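Local coordinates for VAO-type flavoprotein oxidase VAO615 (Myceliophthora thermophila, PDB 6F72), which probably acts as a secreted oxidoreductase that carries bicovalently bound FAD and reacts rapidly with molecular oxygen once reduced, its substrate being unknown, at residues Y126-T131 and G167-W172; I55-Q60 and G121-Y126. All coordinates share one frame; numbering follows the deposited sequence.

Interaction 1: residues Y126-T131 and G167-W172. With NAG (2-acetamido-2-deoxy-beta-D-glucopyranose), chain D.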
loop_
_atom_site.group_PDB
_atom_site.type_symbol
_atom_site.label_atom_id
_atom_site.label_comp_id
_atom_site.label_asym_id
_atom_site.label_seq_id
_atom_site.Cartn_x
_atom_site.Cartn_y
_atom_site.Cartn_z
ATOM N N TYR A 126 0.437 -23.548 -1.747
ATOM C CA TYR A 126 -0.955 -23.760 -1.313
ATOM C C TYR A 126 -1.511 -22.505 -0.652
ATOM O O TYR A 126 -0.773 -21.746 -0.006
ATOM C CB TYR A 126 -1.057 -24.929 -0.329
ATOM C CG TYR A 126 -0.816 -26.278 -0.956
ATOM C CD1 TYR A 126 -1.870 -27.009 -1.527
ATOM C CD2 TYR A 126 0.470 -26.832 -0.980
ATOM C CE1 TYR A 126 -1.642 -28.254 -2.112
ATOM C CE2 TYR A 126 0.711 -28.062 -1.565
ATOM C CZ TYR A 126 -0.343 -28.775 -2.117
ATOM O OH TYR A 126 -0.071 -30.001 -2.684
ATOM N N VAL A 127 -2.820 -22.315 -0.810
ATOM C CA VAL A 127 -3.515 -21.103 -0.371
ATOM C C VAL A 127 -4.663 -21.496 0.569
ATOM O O VAL A 127 -5.567 -22.256 0.174
ATOM C CB VAL A 127 -4.060 -20.311 -1.593
ATOM C CG1 VAL A 127 -4.907 -19.123 -1.161
ATOM C CG2 VAL A 127 -2.934 -19.872 -2.531
ATOM N N VAL A 128 -4.621 -20.993 1.805
ATOM C CA VAL A 128 -5.725 -21.199 2.774
ATOM C C VAL A 128 -6.788 -20.131 2.538
ATOM O O VAL A 128 -6.552 -18.948 2.805
ATOM C CB VAL A 128 -5.253 -21.165 4.246
ATOM C CG1 VAL A 128 -6.431 -21.393 5.199
ATOM C CG2 VAL A 128 -4.181 -22.210 4.489
ATOM N N ASN A 129 -7.946 -20.549 2.026
ATOM C CA ASN A 129 -9.052 -19.641 1.760
ATOM C C ASN A 129 -9.786 -19.403 3.086
ATOM O O ASN A 129 -10.792 -20.059 3.384
ATOM C CB ASN A 129 -9.953 -20.215 0.657
ATOM C CG ASN A 129 -11.184 -19.366 0.373
ATOM O OD1 ASN A 129 -11.332 -18.241 0.874
ATOM N ND2 ASN A 129 -12.080 -19.920 -0.450
ATOM N N VAL A 130 -9.263 -18.443 3.865
ATOM C CA VAL A 130 -9.653 -18.239 5.270
ATOM C C VAL A 130 -11.102 -17.772 5.404
ATOM O O VAL A 130 -11.535 -16.825 4.740
ATOM C CB VAL A 130 -8.678 -17.281 6.010
ATOM C CG1 VAL A 130 -9.160 -16.959 7.425
ATOM C CG2 VAL A 130 -7.269 -17.868 6.062
ATOM N N THR A 131 -11.851 -18.469 6.260
ATOM C CA THR A 131 -13.239 -18.115 6.519
ATOM C C THR A 131 -13.427 -17.564 7.939
ATOM O O THR A 131 -14.491 -17.032 8.240
ATOM C CB THR A 131 -14.188 -19.304 6.313
ATOM O OG1 THR A 131 -13.823 -20.359 7.209
ATOM C CG2 THR A 131 -14.135 -19.806 4.888
ATOM N N GLY A 167 7.374 -21.765 -2.128
ATOM C CA GLY A 167 7.171 -22.931 -1.260
ATOM C C GLY A 167 6.310 -22.700 -0.032
ATOM O O GLY A 167 6.360 -23.489 0.916
ATOM N N ALA A 168 5.509 -21.637 -0.055
ATOM C CA ALA A 168 4.776 -21.202 1.126
ATOM C C ALA A 168 3.326 -21.666 1.160
ATOM O O ALA A 168 2.708 -21.926 0.109
ATOM C CB ALA A 168 4.828 -19.691 1.259
ATOM N N LEU A 169 2.813 -21.789 2.387
ATOM C CA LEU A 169 1.388 -21.857 2.650
ATOM C C LEU A 169 0.920 -20.434 2.925
ATOM O O LEU A 169 1.442 -19.774 3.830
ATOM C CB LEU A 169 1.113 -22.755 3.864
ATOM C CG LEU A 169 -0.345 -22.962 4.283
ATOM C CD1 LEU A 169 -1.084 -23.768 3.233
ATOM C CD2 LEU A 169 -0.416 -23.636 5.642
ATOM N N SER A 170 -0.046 -19.967 2.137
ATOM C CA SER A 170 -0.516 -18.585 2.236
ATOM C C SER A 170 -1.860 -18.482 2.941
ATOM O O SER A 170 -2.792 -19.223 2.629
ATOM C CB SER A 170 -0.598 -17.928 0.853
ATOM O OG SER A 170 -1.290 -16.684 0.902
ATOM N N LEU A 171 -1.947 -17.554 3.893
ATOM C CA LEU A 171 -3.207 -17.241 4.548
ATOM C C LEU A 171 -3.858 -16.159 3.725
ATOM O O LEU A 171 -3.421 -15.002 3.716
ATOM C CB LEU A 171 -2.998 -16.814 6.003
ATOM C CG LEU A 171 -2.203 -17.813 6.846
ATOM C CD1 LEU A 171 -1.798 -17.218 8.180
ATOM C CD2 LEU A 171 -2.982 -19.111 7.023
ATOM N N TRP A 172 -4.884 -16.565 2.992
ATOM C CA TRP A 172 -5.521 -15.689 2.030
ATOM C C TRP A 172 -6.740 -15.086 2.687
ATOM O O TRP A 172 -7.713 -15.784 2.934
ATOM C CB TRP A 172 -5.867 -16.465 0.747
ATOM C CG TRP A 172 -6.454 -15.656 -0.372
ATOM C CD1 TRP A 172 -6.056 -14.421 -0.781
ATOM C CD2 TRP A 172 -7.508 -16.050 -1.265
ATOM N NE1 TRP A 172 -6.804 -14.001 -1.853
ATOM C CE2 TRP A 172 -7.700 -14.983 -2.181
ATOM C CE3 TRP A 172 -8.314 -17.198 -1.380
ATOM C CZ2 TRP A 172 -8.668 -15.021 -3.201
ATOM C CZ3 TRP A 172 -9.285 -17.237 -2.402
ATOM C CH2 TRP A 172 -9.449 -16.144 -3.294
HETATM C C1 NAG D . -13.329 -19.317 -0.841
HETATM C C2 NAG D . -13.942 -19.514 -2.239
HETATM C C3 NAG D . -15.262 -18.746 -2.349
HETATM C C4 NAG D . -16.252 -19.144 -1.243
HETATM C C5 NAG D . -15.565 -18.917 0.110
HETATM C C6 NAG D . -16.437 -19.319 1.303
HETATM C C7 NAG D . -12.186 -19.899 -3.941
HETATM C C8 NAG D . -11.387 -19.239 -5.026
HETATM N N2 NAG D . -13.055 -19.096 -3.317
HETATM O O3 NAG D . -15.841 -18.936 -3.645
HETATM O O4 NAG D . -17.419 -18.314 -1.315
HETATM O O5 NAG D . -14.313 -19.627 0.171
HETATM O O6 NAG D . -16.422 -20.741 1.483
HETATM O O7 NAG D . -12.027 -21.079 -3.658
HETATM O O HOH W 1 -10.335 -15.297 2.777
#
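W172 lies across V127 and N129 on one face of a parallel strand pair, 126-129 with 169-172, in a small mixed sheet of the FAD-binding PCMH-type domain. Strand 169-172 fills the middle of a beta-alpha-beta crossover that runs from 126-129 through helix 133-146 to 150-153. At the root of the indole, W172 CB sits 3.4 Å from V127 CG1. CG, anti to the backbone N (chi1 -176°), and CD2 continue past the same methyl. CE3 meets it too and lies 3.9 Å from N129 OD1; CZ3 reaches N129 CG. At the far end the indole edge, through CZ3 and CH2, meets the acetamide methyl of the N-acetylglucosamine linked to N129 ND2, with CZ3 3.9 Å from its C8. An alanine in place of W172 would probably leave a gap beside V127 CG1 and the amide of N129 and set the acetamide methyl of this sugar freer to turn. On the other face L169 CD1 wedges between Y126 CB and V128 CG2, 3.7 Å from the latter, and L171 CD2 packs on V128 CB; A139 of helix 133-146 covers V128, L169 and L171. The backbone ladder sets the two strands in register: S170 N donates to Y126 O, V128 N to S170 O (2.7 Å) and W172 N to V128 O, while Y126 N to A168 O is weak. W172 O is gripped twice, by V130 N at 3.2 Å and by a water that donates to it at 2.7 Å and also donates to V130 O.

Interaction 2: residues I55-Q60 and G121-Y126. With NAG (2-acetamido-2-deoxy-beta-D-glucopyranose), chain C; NAG (2-acetamido-2-deoxy-beta-D-glucopyranose), chain D.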
loop_
_atom_site.group_PDB
_atom_site.type_symbol
_atom_site.label_atom_id
_atom_site.label_comp_id
_atom_site.label_asym_id
_atom_site.label_seq_id
_atom_site.Cartn_x
_atom_site.Cartn_y
_atom_site.Cartn_z
ATOM N N ILE A 55 -6.392 -24.584 -1.311
ATOM C CA ILE A 55 -6.281 -24.439 -2.764
ATOM C C ILE A 55 -4.822 -24.730 -3.160
ATOM O O ILE A 55 -3.903 -24.220 -2.533
ATOM C CB ILE A 55 -6.701 -23.015 -3.242
ATOM C CG1 ILE A 55 -8.121 -22.662 -2.782
ATOM C CG2 ILE A 55 -6.595 -22.883 -4.766
ATOM C CD1 ILE A 55 -8.625 -21.318 -3.278
ATOM N N ALA A 56 -4.618 -25.583 -4.161
ATOM C CA ALA A 56 -3.316 -25.712 -4.836
ATOM C C ALA A 56 -3.207 -24.524 -5.790
ATOM O O ALA A 56 -4.113 -24.288 -6.599
ATOM C CB ALA A 56 -3.209 -27.028 -5.606
ATOM N N THR A 57 -2.126 -23.757 -5.676
ATOM C CA THR A 57 -1.962 -22.578 -6.509
ATOM C C THR A 57 -1.885 -22.961 -7.995
ATOM O O THR A 57 -1.125 -23.843 -8.397
ATOM C CB THR A 57 -0.720 -21.755 -6.112
ATOM O OG1 THR A 57 -0.778 -21.453 -4.716
ATOM C CG2 THR A 57 -0.636 -20.468 -6.916
ATOM N N VAL A 58 -2.743 -22.315 -8.774
ATOM C CA VAL A 58 -2.686 -22.355 -10.214
ATOM C C VAL A 58 -2.692 -20.889 -10.613
ATOM O O VAL A 58 -3.735 -20.233 -10.464
ATOM C CB VAL A 58 -3.898 -23.084 -10.838
ATOM C CG1 VAL A 58 -3.780 -23.088 -12.362
ATOM C CG2 VAL A 58 -4.006 -24.500 -10.299
ATOM N N PRO A 59 -1.532 -20.364 -11.087
ATOM C CA PRO A 59 -1.434 -18.952 -11.478
ATOM C C PRO A 59 -2.467 -18.590 -12.531
ATOM O O PRO A 59 -2.795 -19.415 -13.362
ATOM C CB PRO A 59 -0.002 -18.836 -12.013
ATOM C CG PRO A 59 0.757 -19.816 -11.193
ATOM C CD PRO A 59 -0.199 -20.989 -11.017
ATOM N N GLN A 60 -2.995 -17.376 -12.456
ATOM C CA GLN A 60 -4.052 -16.909 -13.360
ATOM C C GLN A 60 -3.702 -17.002 -14.869
ATOM O O GLN A 60 -4.585 -17.224 -15.697
ATOM C CB GLN A 60 -4.451 -15.482 -12.977
ATOM C CG GLN A 60 -5.833 -15.059 -13.447
ATOM C CD GLN A 60 -6.206 -13.663 -12.983
ATOM O OE1 GLN A 60 -5.391 -12.745 -12.992
ATOM N NE2 GLN A 60 -7.458 -13.501 -12.574
ATOM N N GLY A 121 7.131 -20.388 -9.076
ATOM C CA GLY A 121 8.196 -19.424 -8.783
ATOM C C GLY A 121 8.037 -18.861 -7.387
ATOM O O GLY A 121 8.062 -19.613 -6.419
ATOM N N ASN A 122 7.844 -17.542 -7.301
ATOM C CA ASN A 122 7.663 -16.835 -6.019
ATOM C C ASN A 122 6.258 -17.024 -5.405
ATOM O O ASN A 122 6.031 -16.696 -4.228
ATOM C CB ASN A 122 7.940 -15.335 -6.181
ATOM C CG ASN A 122 9.387 -15.020 -6.580
ATOM O OD1 ASN A 122 10.353 -15.651 -6.127
ATOM N ND2 ASN A 122 9.532 -14.004 -7.414
ATOM N N TYR A 123 5.319 -17.532 -6.202
ATOM C CA TYR A 123 3.958 -17.787 -5.750
ATOM C C TYR A 123 3.971 -18.887 -4.696
ATOM O O TYR A 123 4.823 -19.783 -4.776
ATOM C CB TYR A 123 3.082 -18.189 -6.946
ATOM C CG TYR A 123 2.574 -17.021 -7.763
ATOM C CD1 TYR A 123 3.167 -15.753 -7.669
ATOM C CD2 TYR A 123 1.515 -17.191 -8.652
ATOM C CE1 TYR A 123 2.705 -14.689 -8.424
ATOM C CE2 TYR A 123 1.045 -16.130 -9.414
ATOM C CZ TYR A 123 1.642 -14.884 -9.286
ATOM O OH TYR A 123 1.174 -13.826 -10.022
ATOM N N PRO A 124 3.057 -18.815 -3.695
ATOM C CA PRO A 124 2.948 -19.879 -2.682
ATOM C C PRO A 124 2.473 -21.191 -3.322
ATOM O O PRO A 124 1.761 -21.142 -4.316
ATOM C CB PRO A 124 1.844 -19.353 -1.743
ATOM C CG PRO A 124 0.972 -18.528 -2.636
ATOM C CD PRO A 124 1.931 -17.862 -3.600
ATOM N N SER A 125 2.850 -22.334 -2.746
ATOM C CA SER A 125 2.392 -23.652 -3.204
ATOM C C SER A 125 0.906 -23.929 -2.938
ATOM O O SER A 125 0.215 -24.514 -3.778
ATOM C CB SER A 125 3.216 -24.740 -2.534
ATOM O OG SER A 125 4.557 -24.685 -2.949
ATOM N N TYR A 126 0.437 -23.548 -1.747
ATOM C CA TYR A 126 -0.955 -23.760 -1.313
ATOM C C TYR A 126 -1.511 -22.505 -0.652
ATOM O O TYR A 126 -0.773 -21.746 -0.006
ATOM C CB TYR A 126 -1.057 -24.929 -0.329
ATOM C CG TYR A 126 -0.816 -26.278 -0.956
ATOM C CD1 TYR A 126 -1.870 -27.009 -1.527
ATOM C CD2 TYR A 126 0.470 -26.832 -0.980
ATOM C CE1 TYR A 126 -1.642 -28.254 -2.112
ATOM C CE2 TYR A 126 0.711 -28.062 -1.565
ATOM C CZ TYR A 126 -0.343 -28.775 -2.117
ATOM O OH TYR A 126 -0.071 -30.001 -2.684
HETATM C C1 NAG C . 13.721 -13.840 -10.789
HETATM C C2 NAG C . 14.032 -13.237 -9.399
HETATM C C3 NAG C . 15.533 -13.252 -9.121
HETATM C C4 NAG C . 16.166 -14.636 -9.332
HETATM C C5 NAG C . 15.699 -15.252 -10.656
HETATM C C6 NAG C . 16.082 -16.723 -10.769
HETATM C C7 NAG C . 12.520 -11.543 -8.406
HETATM C C8 NAG C . 12.168 -10.090 -8.394
HETATM N N2 NAG C . 13.522 -11.878 -9.232
HETATM O O3 NAG C . 15.757 -12.809 -7.777
HETATM O O4 NAG C . 17.594 -14.523 -9.417
HETATM O O5 NAG C . 14.280 -15.154 -10.840
HETATM O O6 NAG C . 16.117 -17.038 -12.165
HETATM O O7 NAG C . 11.919 -12.334 -7.692
HETATM C C1 NAG D . -13.329 -19.317 -0.841
HETATM C C2 NAG D . -13.942 -19.514 -2.239
HETATM C C3 NAG D . -15.262 -18.746 -2.349
HETATM C C4 NAG D . -16.252 -19.144 -1.243
HETATM C C5 NAG D . -15.565 -18.917 0.110
HETATM C C6 NAG D . -16.437 -19.319 1.303
HETATM C C7 NAG D . -12.186 -19.899 -3.941
HETATM C C8 NAG D . -11.387 -19.239 -5.026
HETATM N N2 NAG D . -13.055 -19.096 -3.317
HETATM O O3 NAG D . -15.841 -18.936 -3.645
HETATM O O4 NAG D . -17.419 -18.314 -1.315
HETATM O O5 NAG D . -14.313 -19.627 0.171
HETATM O O6 NAG D . -16.422 -20.741 1.483
HETATM O O7 NAG D . -12.027 -21.079 -3.658
#
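P59 brings its ring carbons CB and CG over to CD2 and CE2 of Y123, the two side chains meeting at a slant, with P59 CG 3.7 Å from Y123 CD2. Y123 OH is hydrogen-bonded beyond this pair to D97. The contact leads into the edge of the mixed sheet, where A56 and Y126 form an antiparallel, non-hydrogen-bonded pair. T57 joins the two parts with two hydrogen bonds to successive carbonyls. Its OG1, anti to the carbonyl carbon and beside the backbone N (chi1 -54°), donates to P124 O at a short 2.6 Å, and its N donates to S125 O at 3.1 Å, nearly straight at 174°. Both donors stand above the planes of their carbonyls. At the sheet end, the Y126 ring sets CD1 3.8 Å from A56 CA and CE1 near A56 CB, while Y126 CA makes a C-H...O contact of 3.2 Å with I55 O. W43 stacks on the same ring. Sugars flank the two ends: I55 CD1 lies 3.4 Å from O7 of the N-acetylglucosamine on N129, and N122 ND2, also bonded to F103 O, donates to O7 of another N-acetylglucosamine (chain C).

In the fold
From the N terminus, strand 54-56 follows helix 40-49 and is the first strand of the mixed sheet; interaction 2 closes a loop of 60 residues when 121-126 returns to 55-60, and the disulfides C64-C77 and C108-C118 lie within that loop. The chain then enters strand 126-129, and interaction 1 closes a second loop of 35 residues, carrying helix 133-146 and strand 150-153, at 167-172. The loops follow in series, neither nesting nor crossing, with Y126 common to both, the last residue of 121-126 and the first of 126-131. Strand 126-129 is thereby flanked by 54-56 on one side and 169-172 on the other. V127 N probably donates to I55 O at 2.8 Å, and both contacts touch the glycan on N129.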